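Local coordinates for DNA polymerase III, gamma subunit-related protein (Thermotoga maritima, PDB 2GNO), which probably binds DNA and is akin to the gamma and delta-prime subunits of bacterial DNA polymerase III, at residues L6-K10 with L38-K44; D51-I55 with V86-D90; L74-P78 with P110-I115. One frame throughout, in Å; residues are numbered along the deposited sequence. Where two conformers were deposited one is given.

Interaction 1. Residues L6-K10 with L38-K44; sequences LETLK and LPEYVEK
K10 and V42 bring their CA atoms within 5.3 Å of each other where helix segments 6-10 and 38-43 cross at -68°, their axes 9.6 Å apart. L6 CB lies over the middle of one Y41 ring face, 3.6 Å from the centroid in a CH-pi contact, with K44 NZ over the opposite face. With CG anti to the backbone N (chi1 -171°), Y41 projects across to E7, where its OH donates a 2.6 Å hydrogen bond to the anti lone pair of E7 OE1. The carboxylate stands 70° from the ring plane. A water joins the same OE1 to K44 NZ, which also makes a weak bond to Y41 O. Deeper in, L38 CD1 meets L9 CD1 at 3.9 Å, and K10 runs beside V42 to a salt bridge with E14. L38 and V42 also touch I13, packing helix 30-43 against helix 5-14. A leucine in place of Y41 would probably leave E7 OE1 without its hydroxyl donor and L6 CB without an aromatic face. The chemistry is thus apolar beneath and polar outside, where hydroxyl and water both donate to E7 OE1 and K44 is likely to influence it only through that water.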
ATOM      1  N   LEU A   6      -4.581 -15.140  12.643  1.00 45.92           N
ATOM      2  CA  LEU A   6      -3.236 -15.312  13.188  1.00 44.30           C
ATOM      3  C   LEU A   6      -3.077 -16.620  13.979  1.00 44.39           C
ATOM      4  O   LEU A   6      -2.040 -17.285  13.865  1.00 44.28           O
ATOM      5  CB  LEU A   6      -2.856 -14.114  14.064  1.00 42.56           C
ATOM      6  CG  LEU A   6      -2.647 -12.743  13.412  1.00 43.74           C
ATOM      7  CD1 LEU A   6      -2.549 -11.646  14.445  1.00 46.08           C
ATOM      8  CD2 LEU A   6      -1.401 -12.730  12.512  1.00 43.87           C
ATOM      9  N   GLU A   7      -4.114 -17.006  14.731  1.00 42.88           N
ATOM     10  CA  GLU A   7      -4.089 -18.233  15.540  1.00 42.66           C
ATOM     11  C   GLU A   7      -4.084 -19.501  14.692  1.00 42.51           C
ATOM     12  O   GLU A   7      -3.429 -20.476  15.057  1.00 41.17           O
ATOM     13  CB  GLU A   7      -5.259 -18.253  16.551  1.00 42.18           C
ATOM     14  CG  GLU A   7      -5.150 -19.344  17.636  1.00 42.36           C
ATOM     15  CD  GLU A   7      -3.878 -19.221  18.499  1.00 45.20           C
ATOM     16  OE1 GLU A   7      -3.402 -18.083  18.724  1.00 42.46           O
ATOM     17  OE2 GLU A   7      -3.372 -20.263  18.972  1.00 41.24           O
ATOM     18  N   THR A   8      -4.806 -19.484  13.568  1.00 43.76           N
ATOM     19  CA  THR A   8      -4.864 -20.629  12.650  1.00 43.10           C
ATOM     20  C   THR A   8      -3.485 -20.842  12.026  1.00 43.10           C
ATOM     21  O   THR A   8      -2.999 -21.970  11.973  1.00 42.68           O
ATOM     22  CB  THR A   8      -5.955 -20.430  11.592  1.00 44.92           C
ATOM     23  OG1 THR A   8      -7.217 -20.248  12.255  1.00 44.72           O
ATOM     24  CG2 THR A   8      -6.051 -21.642  10.668  1.00 48.98           C
ATOM     25  N   LEU A   9      -2.863 -19.743  11.590  1.00 42.47           N
ATOM     26  CA  LEU A   9      -1.509 -19.752  11.040  1.00 40.59           C
ATOM     27  C   LEU A   9      -0.466 -20.252  12.022  1.00 39.34           C
ATOM     28  O   LEU A   9       0.411 -21.029  11.648  1.00 40.91           O
ATOM     29  CB  LEU A   9      -1.079 -18.338  10.597  1.00 40.43           C
ATOM     30  CG  LEU A   9      -1.541 -17.845   9.240  1.00 39.58           C
ATOM     31  CD1 LEU A   9      -1.239 -16.380   9.058  1.00 42.71           C
ATOM     32  CD2 LEU A   9      -0.889 -18.676   8.152  1.00 47.25           C
ATOM     33  N   LYS A  10      -0.544 -19.752  13.253  1.00 37.47           N
ATOM     34  CA  LYS A  10       0.358 -20.122  14.341  1.00 36.89           C
ATOM     35  C   LYS A  10       0.430 -21.632  14.534  1.00 36.86           C
ATOM     36  O   LYS A  10       1.520 -22.193  14.663  1.00 38.47           O
ATOM     37  CB  LYS A  10      -0.081 -19.420  15.649  1.00 36.56           C
ATOM     38  CG  LYS A  10       0.800 -19.714  16.853  1.00 31.89           C
ATOM     39  CD  LYS A  10       0.380 -18.922  18.056  1.00 35.96           C
ATOM     40  CE  LYS A  10       1.207 -19.270  19.283  1.00 37.01           C
ATOM     41  NZ  LYS A  10       1.147 -20.695  19.667  1.00 38.58           N
ATOM     42  N   LEU A  38       2.981 -11.378  12.072  1.00 23.19           N
ATOM     43  CA  LEU A  38       2.976 -12.825  12.260  1.00 23.47           C
ATOM     44  C   LEU A  38       4.065 -13.406  13.143  1.00 23.01           C
ATOM     45  O   LEU A  38       3.758 -14.195  14.014  1.00 23.05           O
ATOM     46  CB  LEU A  38       2.927 -13.558  10.905  1.00 22.99           C
ATOM     47  CG  LEU A  38       2.775 -15.080  10.906  1.00 23.63           C
ATOM     48  CD1 LEU A  38       1.532 -15.455  11.664  1.00 24.19           C
ATOM     49  CD2 LEU A  38       2.653 -15.587   9.490  1.00 25.91           C
ATOM     50  N   PRO A  39       5.324 -13.040  12.928  1.00 21.64           N
ATOM     51  CA  PRO A  39       6.384 -13.613  13.735  1.00 22.29           C
ATOM     52  C   PRO A  39       6.240 -13.390  15.235  1.00 22.37           C
ATOM     53  O   PRO A  39       6.442 -14.333  16.017  1.00 21.06           O
ATOM     54  CB  PRO A  39       7.640 -12.934  13.177  1.00 20.93           C
ATOM     55  CG  PRO A  39       7.235 -12.504  11.827  1.00 19.21           C
ATOM     56  CD  PRO A  39       5.863 -12.114  11.920  1.00 24.24           C
ATOM     57  N   GLU A  40       5.914 -12.169  15.632  1.00 20.60           N
ATOM     58  CA  GLU A  40       5.692 -11.865  17.039  1.00 24.83           C
ATOM     59  C   GLU A  40       4.467 -12.584  17.574  1.00 24.72           C
ATOM     60  O   GLU A  40       4.466 -13.005  18.722  1.00 27.68           O
ATOM     61  CB  GLU A  40       5.611 -10.375  17.298  1.00 24.50           C
ATOM     62  CG  GLU A  40       5.286 -10.043  18.735  1.00 26.61           C
ATOM     63  CD  GLU A  40       5.524  -8.606  19.093  1.00 31.91           C
ATOM     64  OE1 GLU A  40       6.057  -7.824  18.289  1.00 32.89           O
ATOM     65  OE2 GLU A  40       5.174  -8.276  20.209  1.00 30.03           O
ATOM     66  N   TYR A  41       3.429 -12.726  16.758  1.00 25.95           N
ATOM     67  CA  TYR A  41       2.246 -13.453  17.186  1.00 21.50           C
ATOM     68  C   TYR A  41       2.572 -14.931  17.457  1.00 24.75           C
ATOM     69  O   TYR A  41       2.086 -15.499  18.420  1.00 21.76           O
ATOM     70  CB  TYR A  41       1.115 -13.337  16.189  1.00 22.47           C
ATOM     71  CG  TYR A  41      -0.166 -13.907  16.753  1.00 23.22           C
ATOM     72  CD1 TYR A  41      -0.998 -13.132  17.536  1.00 32.71           C
ATOM     73  CD2 TYR A  41      -0.503 -15.248  16.555  1.00 34.83           C
ATOM     74  CE1 TYR A  41      -2.154 -13.675  18.106  1.00 32.71           C
ATOM     75  CE2 TYR A  41      -1.654 -15.779  17.094  1.00 30.29           C
ATOM     76  CZ  TYR A  41      -2.474 -14.995  17.868  1.00 35.10           C
ATOM     77  OH  TYR A  41      -3.624 -15.532  18.418  1.00 34.76           O
ATOM     78  N   VAL A  42       3.402 -15.549  16.621  1.00 26.00           N
ATOM     79  CA  VAL A  42       3.776 -16.944  16.834  1.00 26.12           C
ATOM     80  C   VAL A  42       4.745 -17.106  18.005  1.00 27.67           C
ATOM     81  O   VAL A  42       4.595 -18.014  18.804  1.00 27.79           O
ATOM     82  CB  VAL A  42       4.451 -17.552  15.573  1.00 25.43           C
ATOM     83  CG1 VAL A  42       4.998 -18.985  15.821  1.00 25.04           C
ATOM     84  CG2 VAL A  42       3.498 -17.571  14.403  1.00 21.09           C
ATOM     85  N   GLU A  43       5.735 -16.228  18.092  1.00 26.97           N
ATOM     86  CA  GLU A  43       6.772 -16.318  19.083  1.00 27.21           C
ATOM     87  C   GLU A  43       6.477 -15.662  20.422  1.00 30.40           C
ATOM     88  O   GLU A  43       7.180 -15.946  21.384  1.00 30.74           O
ATOM     89  CB  GLU A  43       8.048 -15.706  18.508  1.00 26.75           C
ATOM     90  CG  GLU A  43       8.543 -16.346  17.200  1.00 26.33           C
ATOM     91  CD  GLU A  43       9.186 -17.714  17.370  1.00 23.12           C
ATOM     92  OE1 GLU A  43       9.537 -18.092  18.495  1.00 30.77           O
ATOM     93  OE2 GLU A  43       9.372 -18.390  16.344  1.00 24.57           O
ATOM     94  N   LYS A  44       5.466 -14.789  20.479  1.00 29.56           N
ATOM     95  CA  LYS A  44       5.097 -14.063  21.689  1.00 28.77           C
ATOM     96  C   LYS A  44       6.287 -13.307  22.221  1.00 27.98           C
ATOM     97  O   LYS A  44       6.547 -13.301  23.426  1.00 24.90           O
ATOM     98  CB  LYS A  44       4.517 -14.998  22.770  1.00 28.35           C
ATOM     99  CG  LYS A  44       3.389 -15.901  22.298  1.00 31.87           C
ATOM    100  CD  LYS A  44       2.257 -15.119  21.696  1.00 35.66           C
ATOM    101  CE  LYS A  44       1.142 -16.024  21.291  1.00 38.92           C
ATOM    102  NZ  LYS A  44       0.098 -15.290  20.534  1.00 32.18           N
TER
HETATM  103  O   HOH W   1      -1.631 -17.389  20.650  1.00 47.98           O

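Interaction 2. Residues D51-I55 with V86-D90; sequences DVLEI and VIVHD
The imidazole of H89 and the carboxylate of E54 meet at the ring's edge, their planes 77° apart. H89 NE2 donates to E54 OE2 over 2.8 Å, and the oxygen lies in the ring plane. The bond is bent, with an angle of 136° at the hydrogen, and it reaches OE2 on its anti side, 28° out of the carboxylate plane. One face of the imidazole carries CG2 of I87, off-centre over the ring. At the other ring nitrogen, ND1 is hydrogen-bonded to N118, so both nitrogens have partners and the rotation of the ring is fixed. The E54 chain is extended beyond CG, which lifts its carboxylate off the sheet face it shares with I87, to H89, while R32 and L36 of helix 30-43 also touch the histidine.

Beneath this polar pair the backbones run parallel. I87 N donates to L53 O at 2.7 Å in a nearly straight bond, and I87 O accepts from I55 N, also at 2.7 Å. H89 N completes the series on I55 O at 3.1 Å, just past the end of the strand. On the face that bears E54, V52 CG1 meets I87 CD1 at 3.7 Å; this valine also lines a pocket holding 2-ethoxyethanol, probably from the crystallisation liquor. The other face carries L53, I55, V86 and V88, with I55 CG2 and V88 CG1 4.3 Å apart; there F73 and I70 of helix 64-74 pack on L53 and I55. Strand 52-55, helix 64-74 and strand 84-88 therefore form a beta-alpha-beta crossover, at the outer end of a five-stranded parallel sheet whose 2-3-4-1-5 order, read with the family assignment, is consistent with a P-loop NTPase-type, AAA+ fold.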
ATOM      1  N   ASP A  51      16.585 -12.422  13.452  1.00 26.08           N
ATOM      2  CA  ASP A  51      15.510 -13.440  13.341  1.00 24.20           C
ATOM      3  C   ASP A  51      14.406 -13.227  12.275  1.00 23.70           C
ATOM      4  O   ASP A  51      13.742 -14.187  11.917  1.00 23.47           O
ATOM      5  CB  ASP A  51      14.855 -13.625  14.710  1.00 22.72           C
ATOM      6  CG  ASP A  51      15.816 -14.182  15.759  1.00 25.55           C
ATOM      7  OD1 ASP A  51      16.991 -14.376  15.442  1.00 29.47           O
ATOM      8  OD2 ASP A  51      15.399 -14.441  16.908  1.00 25.89           O
ATOM      9  N   VAL A  52      14.204 -12.000  11.808  1.00 23.55           N
ATOM     10  CA  VAL A  52      13.208 -11.671  10.778  1.00 25.72           C
ATOM     11  C   VAL A  52      13.782 -10.719   9.720  1.00 28.56           C
ATOM     12  O   VAL A  52      14.285  -9.637  10.056  1.00 29.96           O
ATOM     13  CB  VAL A  52      11.940 -10.970  11.357  1.00 24.42           C
ATOM     14  CG1 VAL A  52      10.887 -10.734  10.258  1.00 26.61           C
ATOM     15  CG2 VAL A  52      11.353 -11.753  12.508  1.00 21.64           C
ATOM     16  N   LEU A  53      13.654 -11.095   8.446  1.00 29.12           N
ATOM     17  CA  LEU A  53      14.138 -10.285   7.327  1.00 26.90           C
ATOM     18  C   LEU A  53      12.949  -9.853   6.481  1.00 27.78           C
ATOM     19  O   LEU A  53      12.130 -10.679   6.101  1.00 25.07           O
ATOM     20  CB  LEU A  53      15.099 -11.083   6.444  1.00 27.53           C
ATOM     21  CG  LEU A  53      15.536 -10.422   5.118  1.00 27.76           C
ATOM     22  CD1 LEU A  53      16.310  -9.152   5.365  1.00 27.37           C
ATOM     23  CD2 LEU A  53      16.324 -11.390   4.285  1.00 26.19           C
ATOM     24  N   GLU A  54      12.888  -8.565   6.167  1.00 25.51           N
ATOM     25  CA  GLU A  54      11.837  -8.008   5.340  1.00 27.03           C
ATOM     26  C   GLU A  54      12.428  -7.635   3.990  1.00 26.92           C
ATOM     27  O   GLU A  54      13.442  -6.941   3.930  1.00 27.94           O
ATOM     28  CB  GLU A  54      11.239  -6.790   6.018  1.00 25.99           C
ATOM     29  CG  GLU A  54       9.970  -6.243   5.390  1.00 33.12           C
ATOM     30  CD  GLU A  54       9.433  -5.022   6.134  1.00 33.82           C
ATOM     31  OE1 GLU A  54      10.045  -4.606   7.132  1.00 43.43           O
ATOM     32  OE2 GLU A  54       8.397  -4.473   5.720  1.00 46.52           O
ATOM     33  N   ILE A  55      11.813  -8.124   2.917  1.00 25.33           N
ATOM     34  CA  ILE A  55      12.225  -7.825   1.549  1.00 26.78           C
ATOM     35  C   ILE A  55      11.117  -6.983   0.950  1.00 26.06           C
ATOM     36  O   ILE A  55       9.979  -7.438   0.851  1.00 25.19           O
ATOM     37  CB  ILE A  55      12.492  -9.096   0.727  1.00 26.08           C
ATOM     38  CG1 ILE A  55      13.749  -9.821   1.247  1.00 22.48           C
ATOM     39  CG2 ILE A  55      12.680  -8.782  -0.750  1.00 25.26           C
ATOM     40  CD1 ILE A  55      15.108  -9.093   1.002  1.00 25.82           C
ATOM     41  N   VAL A  86      11.142 -14.836   7.041  1.00 22.31           N
ATOM     42  CA  VAL A  86      11.458 -13.972   5.914  1.00 22.96           C
ATOM     43  C   VAL A  86      10.129 -13.452   5.385  1.00 23.02           C
ATOM     44  O   VAL A  86       9.259 -14.243   5.070  1.00 28.10           O
ATOM     45  CB  VAL A  86      12.215 -14.691   4.769  1.00 23.96           C
ATOM     46  CG1 VAL A  86      12.368 -13.766   3.561  1.00 27.64           C
ATOM     47  CG2 VAL A  86      13.558 -15.166   5.237  1.00 28.90           C
ATOM     48  N   ILE A  87       9.986 -12.125   5.281  1.00 20.54           N
ATOM     49  CA  ILE A  87       8.778 -11.499   4.774  1.00 21.82           C
ATOM     50  C   ILE A  87       9.079 -10.882   3.410  1.00 23.03           C
ATOM     51  O   ILE A  87      10.008 -10.094   3.288  1.00 21.90           O
ATOM     52  CB  ILE A  87       8.261 -10.451   5.743  1.00 23.71           C
ATOM     53  CG1 ILE A  87       7.964 -11.108   7.104  1.00 27.68           C
ATOM     54  CG2 ILE A  87       7.003  -9.802   5.193  1.00 25.95           C
ATOM     55  CD1 ILE A  87       7.906 -10.146   8.221  1.00 34.19           C
ATOM     56  N   VAL A  88       8.332 -11.281   2.385  1.00 22.89           N
ATOM     57  CA  VAL A  88       8.534 -10.737   1.024  1.00 21.75           C
ATOM     58  C   VAL A  88       7.214 -10.079   0.663  1.00 22.63           C
ATOM     59  O   VAL A  88       6.237 -10.770   0.404  1.00 25.73           O
ATOM     60  CB  VAL A  88       8.855 -11.818   0.008  1.00 18.78           C
ATOM     61  CG1 VAL A  88       9.144 -11.190  -1.383  1.00 30.35           C
ATOM     62  CG2 VAL A  88      10.032 -12.667   0.498  1.00 22.60           C
ATOM     63  N   HIS A  89       7.192  -8.752   0.644  1.00 23.90           N
ATOM     64  CA  HIS A  89       5.954  -8.021   0.346  1.00 24.31           C
ATOM     65  C   HIS A  89       5.670  -7.918  -1.135  1.00 24.94           C
ATOM     66  O   HIS A  89       6.593  -7.663  -1.907  1.00 24.68           O
ATOM     67  CB  HIS A  89       6.014  -6.607   0.900  1.00 24.69           C
ATOM     68  CG  HIS A  89       6.091  -6.536   2.400  1.00 26.13           C
ATOM     69  ND1 HIS A  89       5.122  -7.072   3.213  1.00 21.42           N
ATOM     70  CD2 HIS A  89       6.925  -5.861   3.220  1.00 21.05           C
ATOM     71  CE1 HIS A  89       5.408  -6.817   4.472  1.00 27.90           C
ATOM     72  NE2 HIS A  89       6.489  -6.065   4.505  1.00 26.27           N
ATOM     73  N   ASP A  90       4.418  -8.113  -1.546  1.00 25.55           N
ATOM     74  CA  ASP A  90       4.042  -8.005  -2.971  1.00 26.30           C
ATOM     75  C   ASP A  90       4.969  -8.834  -3.873  1.00 24.29           C
ATOM     76  O   ASP A  90       5.551  -8.328  -4.841  1.00 23.12           O
ATOM     77  CB  ASP A  90       3.971  -6.517  -3.337  1.00 25.09           C
ATOM     78  CG  ASP A  90       2.807  -5.807  -2.646  1.00 32.63           C
ATOM     79  OD1 ASP A  90       1.679  -6.350  -2.662  1.00 37.11           O
ATOM     80  OD2 ASP A  90       2.989  -4.685  -2.143  1.00 27.80           O
TER

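Interaction 3. Residues L74-P78 with P110-I115; sequences LNYSP and PEYAVI
Y112 points its ring at the loop that follows helix 64-74, and its OH donates a 2.8 Å hydrogen bond to L74 O. The donor approaches at 146° to the C=O bond, tilted from the carbonyl plane, while L74 O lies near the ring plane at the edge. CG of Y112 sits between its backbone N and carbonyl carbon (chi1 57°), which sets the ring between S77 and P110. Over one face, S77 CA makes a CH-pi contact 4.3 Å from the centroid; P110 CB of the tyrosine's own turn lies against the opposite face. P78 crosses the ring obliquely, with CD 3.9 Å from Y112 CD1. L74 turns its side chain to strand 113-119: its CD2 meets A113 CB at 3.7 Å, and its CD1 meets I115 CD1 at 3.9 Å, crossing at about a right angle. The type I turn from P110 to A113, closed by A113 N donating to P110 O, holds Y112 and A113 beside their partners. The hydroxyl thus makes the one hydrogen bond across the contact, to a carbonyl at the start of the loop, amid packing apolar round L74 and mixed round the ring, where Y76 O and S77 OG approach.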
ATOM      1  N   LEU A  74      18.674 -17.237   5.512  1.00 28.28           N
ATOM      2  CA  LEU A  74      18.107 -18.522   5.945  1.00 30.43           C
ATOM      3  C   LEU A  74      19.138 -19.611   6.315  1.00 30.37           C
ATOM      4  O   LEU A  74      18.773 -20.571   6.982  1.00 31.71           O
ATOM      5  CB  LEU A  74      17.128 -19.087   4.917  1.00 29.19           C
ATOM      6  CG  LEU A  74      15.817 -18.359   4.684  1.00 37.60           C
ATOM      7  CD1 LEU A  74      15.085 -19.016   3.519  1.00 39.14           C
ATOM      8  CD2 LEU A  74      14.963 -18.337   5.941  1.00 37.02           C
ATOM      9  N   ASN A  75      20.398 -19.480   5.907  1.00 31.11           N
ATOM     10  CA  ASN A  75      21.418 -20.494   6.259  1.00 32.30           C
ATOM     11  C   ASN A  75      21.876 -20.570   7.732  1.00 32.40           C
ATOM     12  O   ASN A  75      22.553 -21.542   8.095  1.00 33.65           O
ATOM     13  CB  ASN A  75      22.638 -20.421   5.315  1.00 31.67           C
ATOM     14  CG  ASN A  75      22.318 -20.879   3.904  1.00 36.03           C
ATOM     15  OD1 ASN A  75      21.371 -21.643   3.675  1.00 40.66           O
ATOM     16  ND2 ASN A  75      23.130 -20.436   2.944  1.00 42.55           N
ATOM     17  N   TYR A  76      21.506 -19.567   8.537  0.50 32.73           N
ATOM     18  CA  TYR A  76      21.839 -19.478   9.957  0.50 32.29           C
ATOM     19  C   TYR A  76      20.597 -19.626  10.830  0.50 32.65           C
ATOM     20  O   TYR A  76      19.491 -19.303  10.399  0.50 31.43           O
ATOM     21  CB  TYR A  76      22.465 -18.110  10.255  0.50 32.36           C
ATOM     22  CG  TYR A  76      23.757 -17.840   9.513  0.50 30.77           C
ATOM     23  CD1 TYR A  76      23.748 -17.249   8.255  0.50 31.14           C
ATOM     24  CD2 TYR A  76      24.985 -18.168  10.078  0.50 32.02           C
ATOM     25  CE1 TYR A  76      24.937 -16.998   7.571  0.50 33.12           C
ATOM     26  CE2 TYR A  76      26.177 -17.924   9.407  0.50 32.32           C
ATOM     27  CZ  TYR A  76      26.149 -17.337   8.156  0.50 31.59           C
ATOM     28  OH  TYR A  76      27.331 -17.095   7.495  0.50 31.16           O
ATOM     29  N   SER A  77      20.787 -20.123  12.054  1.00 32.75           N
ATOM     30  CA  SER A  77      19.691 -20.274  13.000  1.00 33.93           C
ATOM     31  C   SER A  77      19.252 -18.955  13.635  1.00 33.27           C
ATOM     32  O   SER A  77      20.012 -17.980  13.638  1.00 32.68           O
ATOM     33  CB  SER A  77      20.121 -21.200  14.149  1.00 34.53           C
ATOM     34  OG  SER A  77      20.440 -22.488  13.678  1.00 36.20           O
ATOM     35  N   PRO A  78      18.004 -18.902  14.132  1.00 33.78           N
ATOM     36  CA  PRO A  78      17.559 -17.708  14.843  1.00 32.86           C
ATOM     37  C   PRO A  78      18.262 -17.604  16.200  1.00 35.16           C
ATOM     38  O   PRO A  78      18.634 -18.643  16.771  1.00 33.62           O
ATOM     39  CB  PRO A  78      16.079 -17.980  15.061  1.00 33.60           C
ATOM     40  CG  PRO A  78      15.978 -19.460  15.072  1.00 34.38           C
ATOM     41  CD  PRO A  78      16.908 -19.890  14.015  1.00 33.46           C
ATOM     42  N   PRO A 110      14.710 -24.436   5.432  1.00 35.34           N
ATOM     43  CA  PRO A 110      15.289 -25.038   6.619  1.00 35.10           C
ATOM     44  C   PRO A 110      14.203 -25.336   7.659  1.00 34.92           C
ATOM     45  O   PRO A 110      13.218 -24.602   7.727  1.00 34.80           O
ATOM     46  CB  PRO A 110      16.238 -23.946   7.127  1.00 35.12           C
ATOM     47  CG  PRO A 110      16.631 -23.210   5.897  1.00 32.61           C
ATOM     48  CD  PRO A 110      15.433 -23.215   5.024  1.00 33.86           C
ATOM     49  N   GLU A 111      14.352 -26.432   8.402  1.00 35.57           N
ATOM     50  CA  GLU A 111      13.392 -26.845   9.456  1.00 35.57           C
ATOM     51  C   GLU A 111      12.933 -25.697  10.369  1.00 34.14           C
ATOM     52  O   GLU A 111      11.767 -25.621  10.738  1.00 33.19           O
ATOM     53  CB  GLU A 111      13.900 -28.047  10.298  1.00 38.32           C
ATOM     54  CG  GLU A 111      15.251 -27.907  11.079  1.00 43.70           C
ATOM     55  CD  GLU A 111      16.536 -27.972  10.222  1.00 45.15           C
ATOM     56  OE1 GLU A 111      16.457 -28.216   8.996  1.00 44.25           O
ATOM     57  OE2 GLU A 111      17.635 -27.787  10.792  1.00 49.94           O
ATOM     58  N   TYR A 112      13.866 -24.799  10.674  1.00 32.04           N
ATOM     59  CA  TYR A 112      13.637 -23.629  11.516  1.00 31.73           C
ATOM     60  C   TYR A 112      13.128 -22.380  10.747  1.00 30.04           C
ATOM     61  O   TYR A 112      12.962 -21.349  11.361  1.00 30.48           O
ATOM     62  CB  TYR A 112      14.934 -23.275  12.293  1.00 31.57           C
ATOM     63  CG  TYR A 112      16.147 -23.028  11.397  1.00 33.83           C
ATOM     64  CD1 TYR A 112      16.301 -21.828  10.682  1.00 38.20           C
ATOM     65  CD2 TYR A 112      17.145 -23.995  11.268  1.00 36.09           C
ATOM     66  CE1 TYR A 112      17.403 -21.618   9.852  1.00 36.15           C
ATOM     67  CE2 TYR A 112      18.241 -23.790  10.455  1.00 34.98           C
ATOM     68  CZ  TYR A 112      18.367 -22.601   9.750  1.00 37.18           C
ATOM     69  OH  TYR A 112      19.467 -22.415   8.943  1.00 35.81           O
ATOM     70  N   ALA A 113      12.860 -22.472   9.442  1.00 28.79           N
ATOM     71  CA  ALA A 113      12.420 -21.325   8.642  1.00 27.74           C
ATOM     72  C   ALA A 113      10.924 -21.191   8.308  1.00 25.56           C
ATOM     73  O   ALA A 113      10.222 -22.159   8.077  1.00 28.33           O
ATOM     74  CB  ALA A 113      13.194 -21.307   7.347  1.00 27.67           C
ATOM     75  N   VAL A 114      10.458 -19.958   8.268  1.00 25.64           N
ATOM     76  CA  VAL A 114       9.085 -19.646   7.878  1.00 23.35           C
ATOM     77  C   VAL A 114       9.239 -18.557   6.840  1.00 22.75           C
ATOM     78  O   VAL A 114       9.788 -17.513   7.148  1.00 21.83           O
ATOM     79  CB  VAL A 114       8.234 -19.146   9.026  1.00 25.35           C
ATOM     80  CG1 VAL A 114       6.815 -18.814   8.524  1.00 23.17           C
ATOM     81  CG2 VAL A 114       8.197 -20.184  10.142  1.00 26.94           C
ATOM     82  N   ILE A 115       8.805 -18.805   5.609  1.00 21.69           N
ATOM     83  CA  ILE A 115       8.893 -17.798   4.560  1.00 23.76           C
ATOM     84  C   ILE A 115       7.476 -17.292   4.396  1.00 24.76           C
ATOM     85  O   ILE A 115       6.560 -18.096   4.170  1.00 27.66           O
ATOM     86  CB  ILE A 115       9.453 -18.342   3.240  1.00 21.83           C
ATOM     87  CG1 ILE A 115      10.854 -18.944   3.467  1.00 28.85           C
ATOM     88  CG2 ILE A 115       9.481 -17.213   2.209  1.00 26.89           C
ATOM     89  CD1 ILE A 115      11.468 -19.619   2.217  1.00 26.75           C
TER

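How the interactions relate
From the N terminus, interaction 1 comes first: helix 30-43 returns to helix 5-14 after strand 19-24, closing its loop before the other contacts begin. Strand 52-55 then opens interaction 2, and the loop after helix 64-74 opens interaction 3 before strand 84-88 completes interaction 2. Interaction 3 closes last, at 110-115, so these two contacts cross along the chain. They also touch in space: V86 and V114 share a probable backbone hydrogen bond between neighbouring strands, and V86 CG2 packs on L74 CD2. Interaction 1 meets interaction 2 through P39 and V52, tying the helix pair to an outermost strand of the sheet, 52-55, but does not touch interaction 3.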